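Local coordinates for protein carbohydrate kinase (Agrobacterium tumefaciens, PDB 2NWH) that probably catalyses phosphate transfer to a carbohydrate substrate, as a member of the pfkB (ribokinase-like) kinase family, at residues Phe85-Arg90 with Pro120-Val125; His240-Leu243 with Val247-Val250; Ala281-Val286 with Glu302-Leu307. One frame throughout, in Å; residues are numbered along the deposited sequence. Where two conformers were deposited one is given.

Contact 1. Residues Phe85-Arg90 with Pro120-Val125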
loop_
_atom_site.group_PDB
_atom_site.type_symbol
_atom_site.label_atom_id
_atom_site.label_comp_id
_atom_site.label_asym_id
_atom_site.label_seq_id
_atom_site.Cartn_x
_atom_site.Cartn_y
_atom_site.Cartn_z
ATOM N N PHE A 85 -2.069 17.469 -3.245
ATOM C CA PHE A 85 -3.313 18.268 -3.169
ATOM C C PHE A 85 -3.179 19.154 -1.927
ATOM O O PHE A 85 -3.636 18.813 -0.840
ATOM C CB PHE A 85 -4.574 17.374 -3.125
ATOM C CG PHE A 85 -5.798 17.993 -3.814
ATOM C CD1 PHE A 85 -6.555 17.244 -4.715
ATOM C CD2 PHE A 85 -6.161 19.324 -3.570
ATOM C CE1 PHE A 85 -7.675 17.790 -5.387
ATOM C CE2 PHE A 85 -7.292 19.885 -4.199
ATOM C CZ PHE A 85 -8.047 19.127 -5.127
ATOM N N THR A 86 -2.514 20.294 -2.090
ATOM C CA THR A 86 -2.079 21.156 -0.949
ATOM C C THR A 86 -3.180 22.049 -0.425
ATOM O O THR A 86 -3.867 22.742 -1.229
ATOM C CB THR A 86 -0.883 22.068 -1.380
ATOM O OG1 THR A 86 0.187 21.224 -1.822
ATOM C CG2 THR A 86 -0.371 22.952 -0.242
ATOM N N PHE A 87 -3.352 22.047 0.909
ATOM C CA PHE A 87 -4.266 22.971 1.606
ATOM C C PHE A 87 -3.459 23.763 2.601
ATOM O O PHE A 87 -3.119 23.272 3.677
ATOM C CB PHE A 87 -5.416 22.239 2.301
ATOM C CG PHE A 87 -6.220 21.433 1.356
ATOM C CD1 PHE A 87 -7.231 22.039 0.604
ATOM C CD2 PHE A 87 -5.929 20.082 1.171
ATOM C CE1 PHE A 87 -7.987 21.299 -0.341
ATOM C CE2 PHE A 87 -6.697 19.303 0.242
ATOM C CZ PHE A 87 -7.704 19.933 -0.514
ATOM N N LEU A 88 -3.081 24.966 2.175
ATOM C CA LEU A 88 -2.016 25.713 2.844
ATOM C C LEU A 88 -2.343 26.056 4.290
ATOM O O LEU A 88 -1.430 26.071 5.158
ATOM C CB LEU A 88 -1.681 26.979 2.043
ATOM C CG LEU A 88 -0.845 26.707 0.784
ATOM C CD1 LEU A 88 -0.636 28.073 0.055
ATOM C CD2 LEU A 88 0.529 26.067 1.152
ATOM N N ASP A 89 -3.633 26.247 4.569
ATOM C CA ASP A 89 -4.136 26.498 5.942
ATOM C C ASP A 89 -4.155 25.269 6.874
ATOM O O ASP A 89 -4.423 25.393 8.071
ATOM C CB ASP A 89 -5.563 27.072 5.885
ATOM C CG ASP A 89 -6.543 26.172 5.136
ATOM O OD1 ASP A 89 -6.241 25.782 3.978
ATOM O OD2 ASP A 89 -7.638 25.861 5.694
ATOM N N ARG A 90 -3.898 24.077 6.350
ATOM C CA ARG A 90 -4.107 22.854 7.147
ATOM C C ARG A 90 -2.820 22.122 7.454
ATOM O O ARG A 90 -1.738 22.448 6.909
ATOM C CB ARG A 90 -5.067 21.889 6.446
ATOM C CG ARG A 90 -6.507 22.446 6.137
ATOM C CD ARG A 90 -7.421 22.418 7.380
ATOM N NE ARG A 90 -7.366 21.085 8.025
ATOM C CZ ARG A 90 -8.320 20.151 7.902
ATOM N NH1 ARG A 90 -9.428 20.435 7.211
ATOM N NH2 ARG A 90 -8.197 18.961 8.491
ATOM N N PRO A 120 -15.269 13.807 -4.076
ATOM C CA PRO A 120 -15.458 13.532 -5.526
ATOM C C PRO A 120 -15.364 14.777 -6.387
ATOM O O PRO A 120 -14.793 14.734 -7.474
ATOM C CB PRO A 120 -16.852 12.920 -5.582
ATOM C CG PRO A 120 -16.984 12.229 -4.263
ATOM C CD PRO A 120 -16.395 13.268 -3.284
ATOM N N ARG A 121 -15.894 15.888 -5.884
ATOM C CA ARG A 121 -15.816 17.167 -6.586
ATOM C C ARG A 121 -14.381 17.527 -6.905
ATOM O O ARG A 121 -14.061 17.907 -8.029
ATOM C CB ARG A 121 -16.460 18.218 -5.688
ATOM C CG ARG A 121 -16.388 19.624 -6.148
ATOM C CD ARG A 121 -17.471 20.413 -5.405
ATOM N NE ARG A 121 -17.728 21.637 -6.136
ATOM C CZ ARG A 121 -18.778 22.428 -5.973
ATOM N NH1 ARG A 121 -18.882 23.514 -6.720
ATOM N NH2 ARG A 121 -19.713 22.138 -5.083
ATOM N N ARG A 122 -13.491 17.375 -5.929
ATOM C CA ARG A 122 -12.093 17.692 -6.149
ATOM C C ARG A 122 -11.398 16.688 -7.065
ATOM O O ARG A 122 -10.505 17.063 -7.815
ATOM C CB ARG A 122 -11.363 17.854 -4.806
ATOM C CG ARG A 122 -11.789 19.129 -4.029
ATOM C CD ARG A 122 -10.894 19.466 -2.871
ATOM N NE ARG A 122 -11.332 20.729 -2.279
ATOM C CZ ARG A 122 -11.929 20.903 -1.090
ATOM N NH1 ARG A 122 -12.165 19.897 -0.241
ATOM N NH2 ARG A 122 -12.284 22.130 -0.739
ATOM N N LEU A 123 -11.789 15.412 -6.983
ATOM C CA LEU A 123 -11.176 14.389 -7.809
ATOM C C LEU A 123 -11.502 14.689 -9.286
ATOM O O LEU A 123 -10.707 14.386 -10.174
ATOM C CB LEU A 123 -11.755 13.007 -7.477
ATOM C CG LEU A 123 -11.096 11.830 -8.236
ATOM C CD1 LEU A 123 -9.681 11.433 -7.674
ATOM C CD2 LEU A 123 -12.016 10.631 -8.170
ATOM N N LYS A 124 -12.659 15.297 -9.503
ATOM C CA LYS A 124 -13.204 15.487 -10.869
ATOM C C LYS A 124 -12.632 16.706 -11.590
ATOM O O LYS A 124 -13.053 17.013 -12.710
ATOM C CB LYS A 124 -14.737 15.532 -10.812
ATOM C CG LYS A 124 -15.378 14.148 -10.559
ATOM C CD LYS A 124 -16.895 14.231 -10.284
ATOM C CE LYS A 124 -17.381 12.935 -9.603
ATOM N NZ LYS A 124 -18.842 12.887 -9.201
ATOM N N VAL A 125 -11.708 17.436 -10.968
ATOM C CA VAL A 125 -11.132 18.624 -11.617
ATOM C C VAL A 125 -10.274 18.219 -12.822
ATOM O O VAL A 125 -9.642 17.175 -12.785
ATOM C CB VAL A 125 -10.334 19.536 -10.628
ATOM C CG1 VAL A 125 -11.234 19.992 -9.440
ATOM C CG2 VAL A 125 -9.045 18.885 -10.174
#

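Contact 2. Residues His240-Leu243 with Val247-Val250. With NA (sodium ion), chain E.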
loop_
_atom_site.group_PDB
_atom_site.type_symbol
_atom_site.label_atom_id
_atom_site.label_comp_id
_atom_site.label_asym_id
_atom_site.label_seq_id
_atom_site.Cartn_x
_atom_site.Cartn_y
_atom_site.Cartn_z
ATOM N N HIS A 240 2.950 -22.323 -1.976
ATOM C CA HIS A 240 3.267 -23.509 -1.177
ATOM C C HIS A 240 3.884 -23.148 0.188
ATOM O O HIS A 240 4.452 -22.055 0.341
ATOM C CB HIS A 240 4.202 -24.465 -1.950
ATOM C CG HIS A 240 3.599 -25.026 -3.203
ATOM N ND1 HIS A 240 4.339 -25.722 -4.137
ATOM C CD2 HIS A 240 2.331 -24.983 -3.685
ATOM C CE1 HIS A 240 3.553 -26.093 -5.133
ATOM N NE2 HIS A 240 2.330 -25.652 -4.885
ATOM N N PRO A 241 3.747 -24.051 1.192
ATOM C CA PRO A 241 4.516 -23.869 2.429
ATOM C C PRO A 241 6.016 -23.955 2.104
ATOM O O PRO A 241 6.395 -24.737 1.213
ATOM C CB PRO A 241 4.083 -25.057 3.306
ATOM C CG PRO A 241 2.820 -25.594 2.695
ATOM C CD PRO A 241 2.875 -25.246 1.238
ATOM N N PRO A 242 6.862 -23.153 2.795
ATOM C CA PRO A 242 8.314 -23.185 2.548
ATOM C C PRO A 242 8.931 -24.551 2.837
ATOM O O PRO A 242 8.563 -25.186 3.822
ATOM C CB PRO A 242 8.877 -22.165 3.550
ATOM C CG PRO A 242 7.808 -21.989 4.581
ATOM C CD PRO A 242 6.510 -22.164 3.835
ATOM N N LEU A 243 9.861 -24.975 1.983
ATOM C CA LEU A 243 10.755 -26.101 2.285
ATOM C C LEU A 243 11.770 -25.628 3.334
ATOM O O LEU A 243 11.690 -24.485 3.799
ATOM C CB LEU A 243 11.448 -26.608 1.009
ATOM C CG LEU A 243 10.600 -27.037 -0.212
ATOM C CD1 LEU A 243 11.495 -27.540 -1.350
ATOM C CD2 LEU A 243 9.530 -28.097 0.128
ATOM N N VAL A 247 12.381 -19.224 2.329
ATOM C CA VAL A 247 12.049 -18.105 3.206
ATOM C C VAL A 247 10.708 -18.370 3.922
ATOM O O VAL A 247 9.697 -18.741 3.279
ATOM C CB VAL A 247 12.139 -16.719 2.469
ATOM C CG1 VAL A 247 11.156 -16.632 1.284
ATOM C CG2 VAL A 247 11.954 -15.548 3.452
ATOM N N LYS A 248 10.743 -18.218 5.253
ATOM C CA LYS A 248 9.638 -18.581 6.152
ATOM C C LYS A 248 8.661 -17.445 6.453
ATOM O O LYS A 248 7.684 -17.647 7.179
ATOM C CB LYS A 248 10.180 -19.133 7.478
ATOM C CG LYS A 248 11.290 -20.144 7.338
ATOM C CD LYS A 248 10.824 -21.399 6.625
ATOM C CE LYS A 248 11.827 -22.564 6.833
ATOM N NZ LYS A 248 13.256 -22.165 6.602
ATOM N N ASP A 249 8.939 -16.251 5.929
ATOM C CA ASP A 249 8.021 -15.110 6.032
ATOM C C ASP A 249 8.076 -14.324 4.739
ATOM O O ASP A 249 9.125 -13.790 4.371
ATOM C CB ASP A 249 8.384 -14.203 7.220
ATOM C CG ASP A 249 7.267 -13.207 7.576
ATOM O OD1 ASP A 249 6.239 -13.126 6.857
ATOM O OD2 ASP A 249 7.416 -12.472 8.582
ATOM N N VAL A 250 6.930 -14.279 4.064
ATOM C CA VAL A 250 6.745 -13.590 2.791
ATOM C C VAL A 250 5.578 -12.571 2.880
ATOM O O VAL A 250 4.913 -12.249 1.880
ATOM C CB VAL A 250 6.504 -14.634 1.667
ATOM C CG1 VAL A 250 7.767 -15.517 1.470
ATOM C CG2 VAL A 250 5.250 -15.525 1.984
HETATM NA NA NA E . 5.167 -11.406 7.984
#

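Contact 3. Residues Ala281-Val286 with Glu302-Leu307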
loop_
_atom_site.group_PDB
_atom_site.type_symbol
_atom_site.label_atom_id
_atom_site.label_comp_id
_atom_site.label_asym_id
_atom_site.label_seq_id
_atom_site.Cartn_x
_atom_site.Cartn_y
_atom_site.Cartn_z
ATOM N N ALA A 281 9.409 -9.632 -2.661
ATOM C CA ALA A 281 9.417 -8.251 -2.198
ATOM C C ALA A 281 9.043 -8.126 -0.706
ATOM O O ALA A 281 9.737 -7.455 0.043
ATOM C CB ALA A 281 8.533 -7.379 -3.106
ATOM N N ALA A 282 7.987 -8.806 -0.269
ATOM C CA ALA A 282 7.605 -8.830 1.160
ATOM C C ALA A 282 8.737 -9.406 2.065
ATOM O O ALA A 282 9.118 -8.777 3.098
ATOM C CB ALA A 282 6.292 -9.656 1.315
ATOM N N ALA A 283 9.303 -10.530 1.630
ATOM C CA ALA A 283 10.380 -11.260 2.367
ATOM C C ALA A 283 11.583 -10.360 2.565
ATOM O O ALA A 283 12.198 -10.378 3.622
ATOM C CB ALA A 283 10.800 -12.549 1.597
ATOM N N ILE A 284 11.917 -9.562 1.548
ATOM C CA ILE A 284 13.081 -8.697 1.632
ATOM C C ILE A 284 12.882 -7.724 2.790
ATOM O O ILE A 284 13.813 -7.466 3.515
ATOM C CB ILE A 284 13.295 -7.912 0.339
ATOM C CG1 ILE A 284 13.867 -8.847 -0.743
ATOM C CG2 ILE A 284 14.205 -6.627 0.541
ATOM C CD1 ILE A 284 13.706 -8.219 -2.167
ATOM N N THR A 285 11.674 -7.219 2.935
ATOM C CA THR A 285 11.365 -6.167 3.952
ATOM C C THR A 285 11.287 -6.726 5.369
ATOM O O THR A 285 11.225 -5.967 6.341
ATOM C CB THR A 285 10.037 -5.427 3.640
ATOM O OG1 THR A 285 8.899 -6.289 3.855
ATOM C CG2 THR A 285 10.053 -4.891 2.195
ATOM N N VAL A 286 11.258 -8.050 5.505
ATOM C CA VAL A 286 11.077 -8.645 6.849
ATOM C C VAL A 286 12.127 -9.716 7.153
ATOM O O VAL A 286 12.020 -10.424 8.152
ATOM C CB VAL A 286 9.651 -9.208 7.055
ATOM C CG1 VAL A 286 8.607 -8.088 6.973
ATOM C CG2 VAL A 286 9.344 -10.354 6.034
ATOM N N GLU A 302 15.149 -10.014 -7.556
ATOM C CA GLU A 302 15.847 -11.049 -8.318
ATOM C C GLU A 302 16.644 -11.988 -7.401
ATOM O O GLU A 302 16.585 -13.208 -7.565
ATOM C CB GLU A 302 16.761 -10.355 -9.342
ATOM C CG GLU A 302 17.468 -11.227 -10.374
ATOM C CD GLU A 302 18.491 -10.403 -11.231
ATOM O OE1 GLU A 302 19.289 -9.607 -10.645
ATOM O OE2 GLU A 302 18.496 -10.555 -12.468
ATOM N N ALA A 303 17.359 -11.429 -6.410
ATOM C CA ALA A 303 18.177 -12.236 -5.513
ATOM C C ALA A 303 17.352 -13.087 -4.511
ATOM O O ALA A 303 17.807 -14.172 -4.095
ATOM C CB ALA A 303 19.203 -11.357 -4.766
ATOM N N MET A 304 16.180 -12.591 -4.114
ATOM C CA MET A 304 15.372 -13.288 -3.109
ATOM C C MET A 304 14.462 -14.334 -3.759
ATOM O O MET A 304 14.100 -15.320 -3.120
ATOM C CB MET A 304 14.549 -12.297 -2.262
ATOM C CG MET A 304 13.687 -12.952 -1.147
ATOM S SD MET A 304 14.620 -13.698 0.216
ATOM C CE MET A 304 14.676 -12.254 1.322
ATOM N N LEU A 305 14.139 -14.127 -5.030
ATOM C CA LEU A 305 13.196 -15.000 -5.711
ATOM C C LEU A 305 13.490 -16.515 -5.635
ATOM O O LEU A 305 12.571 -17.308 -5.484
ATOM C CB LEU A 305 12.997 -14.541 -7.156
ATOM C CG LEU A 305 11.800 -15.192 -7.836
ATOM C CD1 LEU A 305 10.495 -14.667 -7.137
ATOM C CD2 LEU A 305 11.811 -14.869 -9.362
ATOM N N GLY A 306 14.756 -16.907 -5.738
ATOM C CA GLY A 306 15.125 -18.335 -5.677
ATOM C C GLY A 306 14.793 -18.986 -4.324
ATOM O O GLY A 306 14.742 -20.206 -4.197
ATOM N N LEU A 307 14.558 -18.158 -3.313
ATOM C CA LEU A 307 14.258 -18.645 -1.965
ATOM C C LEU A 307 12.760 -18.684 -1.687
ATOM O O LEU A 307 12.309 -19.228 -0.658
ATOM C CB LEU A 307 14.968 -17.769 -0.933
ATOM C CG LEU A 307 16.498 -17.685 -0.965
ATOM C CD1 LEU A 307 17.130 -19.041 -0.776
ATOM C CD2 LEU A 307 17.026 -17.012 -2.238
#

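Contact 1. Residues Phe85-Arg90 with Pro120-Val125
Arg122 reaches out from the short helix 120-123 and runs past the ends of the Phe85 and Phe87 rings. The two phenylalanines are alternate residues of strand 81-87, so both side chains point toward the helix.

The aliphatic part of Arg122 meets Phe85. Phe85 CZ is 3.6 Å from Arg122 CB and also 3.6 Å from Arg122 CD. The chain thus runs past the far end of the ring, and the two side chains cross at about a right angle. The carbonyl oxygen of Arg122 lies at the edge of the same ring, in its plane, 3.8 Å from Phe85 CE1.

Phe87 meets the outer part, from CD to the guanidinium. Arg122 CD sits in the plane of the Phe87 ring, at its edge, 4.0 Å from Phe87 CZ. Arg122 NE also comes to the ring edge, 3.9 Å from Phe87 CE1. Phe87 CE1 lies over one face of the Arg122 guanidinium, offset toward its rim. Ring and guanidinium planes are 71° apart, so this is an edge-on approach and not a flat stack. The reach comes from an Arg122 chain that is extended from CG to NE, with CG anti to the carbonyl carbon (chi1 -70°). Arg122 NH1 bonds to Leu117 O, which holds the far end of the side chain.

This is a surface contact on the ribokinase-like domain. Strand 81-87 is an edge strand of the large sheet and pairs with strand 55-63. The ring of Phe85 also packs edge-to-face with Phe118. On the helix side, Pro120 and Leu123 pack on helix 146-158.

Contact 2. Residues His240-Leu243 with Val247-Val250
Pro242 and Lys248 make the main apolar contact of this surface loop. Pro242 CG is 3.7 Å from Lys248 CD, and Pro242 CB is equally close to that carbon. The lysine chain runs obliquely past the proline ring. It is bent at chi2 and again at chi4 (-47°). Pro242 CB also lies against the backbone, 3.5 Å from Val247 O. Lys248 CE packs on Leu243 O at 3.6 Å.

The polar contacts are made by the end of the lysine and by Glu246. Lys248 NZ donates to Ile244 O and Glu246 O, so the ammonium closes over the turn that joins the two segments. Glu246 OE1 in turn accepts a bond from Leu243 N.

The loop links strand 236-239 to helix 255-266. Its second half runs into the GAGD signature of pfkB kinases, which leads into the start of that helix.

Metal binding takes place at Asp249. Asp249 OD1 and Asp249 OD2 bind the sodium ion at 2.3 and 2.6 Å. Thr251 is part of the same site. The position is consistent with the monovalent cation site of ribokinase relatives. CG of Asp249 is anti to its own N (chi1 -166°), which puts the carboxylate on the sodium ion.

Contact 3. Residues Ala281-Val286 with Glu302-Leu307
Thr285 OG1 donates to Ala282 O at 2.6 Å, in the carbonyl plane and on a lone pair. The same oxygen also takes a weak bond from Thr285 N. This Thr side-chain bond back to the carbonyl three residues earlier lies near the C-terminal end of helix 271-286. That helix and helix 298-305 pack together in the C-terminal half of the ribokinase-like domain.

Met304 makes the contact from the second helix. It has two conformers, and the CE contacts given here belong to one of them, so they are less certain. In this conformer CG lies anti to the backbone N (chi1 -179°), which carries the chain toward helix 271-286. Bends at chi2 and chi3 then lay the methyl against the helix backbone. Met304 CE is 3.8 Å from Ala283 C and 3.9 Å from Ala283 CB. The small alanine lets the methionine come this close to the main chain. Ala283 also packs on Val247.

Ile284 flanks the base of the methionine. The Ile284 and Met304 side chains run alongside each other, pointing opposite ways. Ile284 also packs on Ser300 and Val301, one turn earlier in helix 298-305. The contact is van der Waals packing, with Ile284 CG1 3.8 Å from Met304 CB.

In the fold
From the N terminus, contact 1 comes first. It closes the excursion that leaves the edge strand 81-87, passes through strands 94-99 and 105-111 of the four-stranded sheet, and returns at helix 120-123. Contact 2 closes a tight loop of three residues between strand 236-239 and helix 255-266. Contact 3 joins helices 271-286 and 298-305 and closes the loop between them. The three are in series, with none nested or crossed. Contact 1 lies on the opposite side of the chain's centre from contacts 2 and 3, its centre about 43 Å from that of contact 2. Contacts 2 and 3 touch: Val247 N probably bonds to Leu307 O (3.0 Å), which ties the loop ahead of the sodium site to segment 302-307.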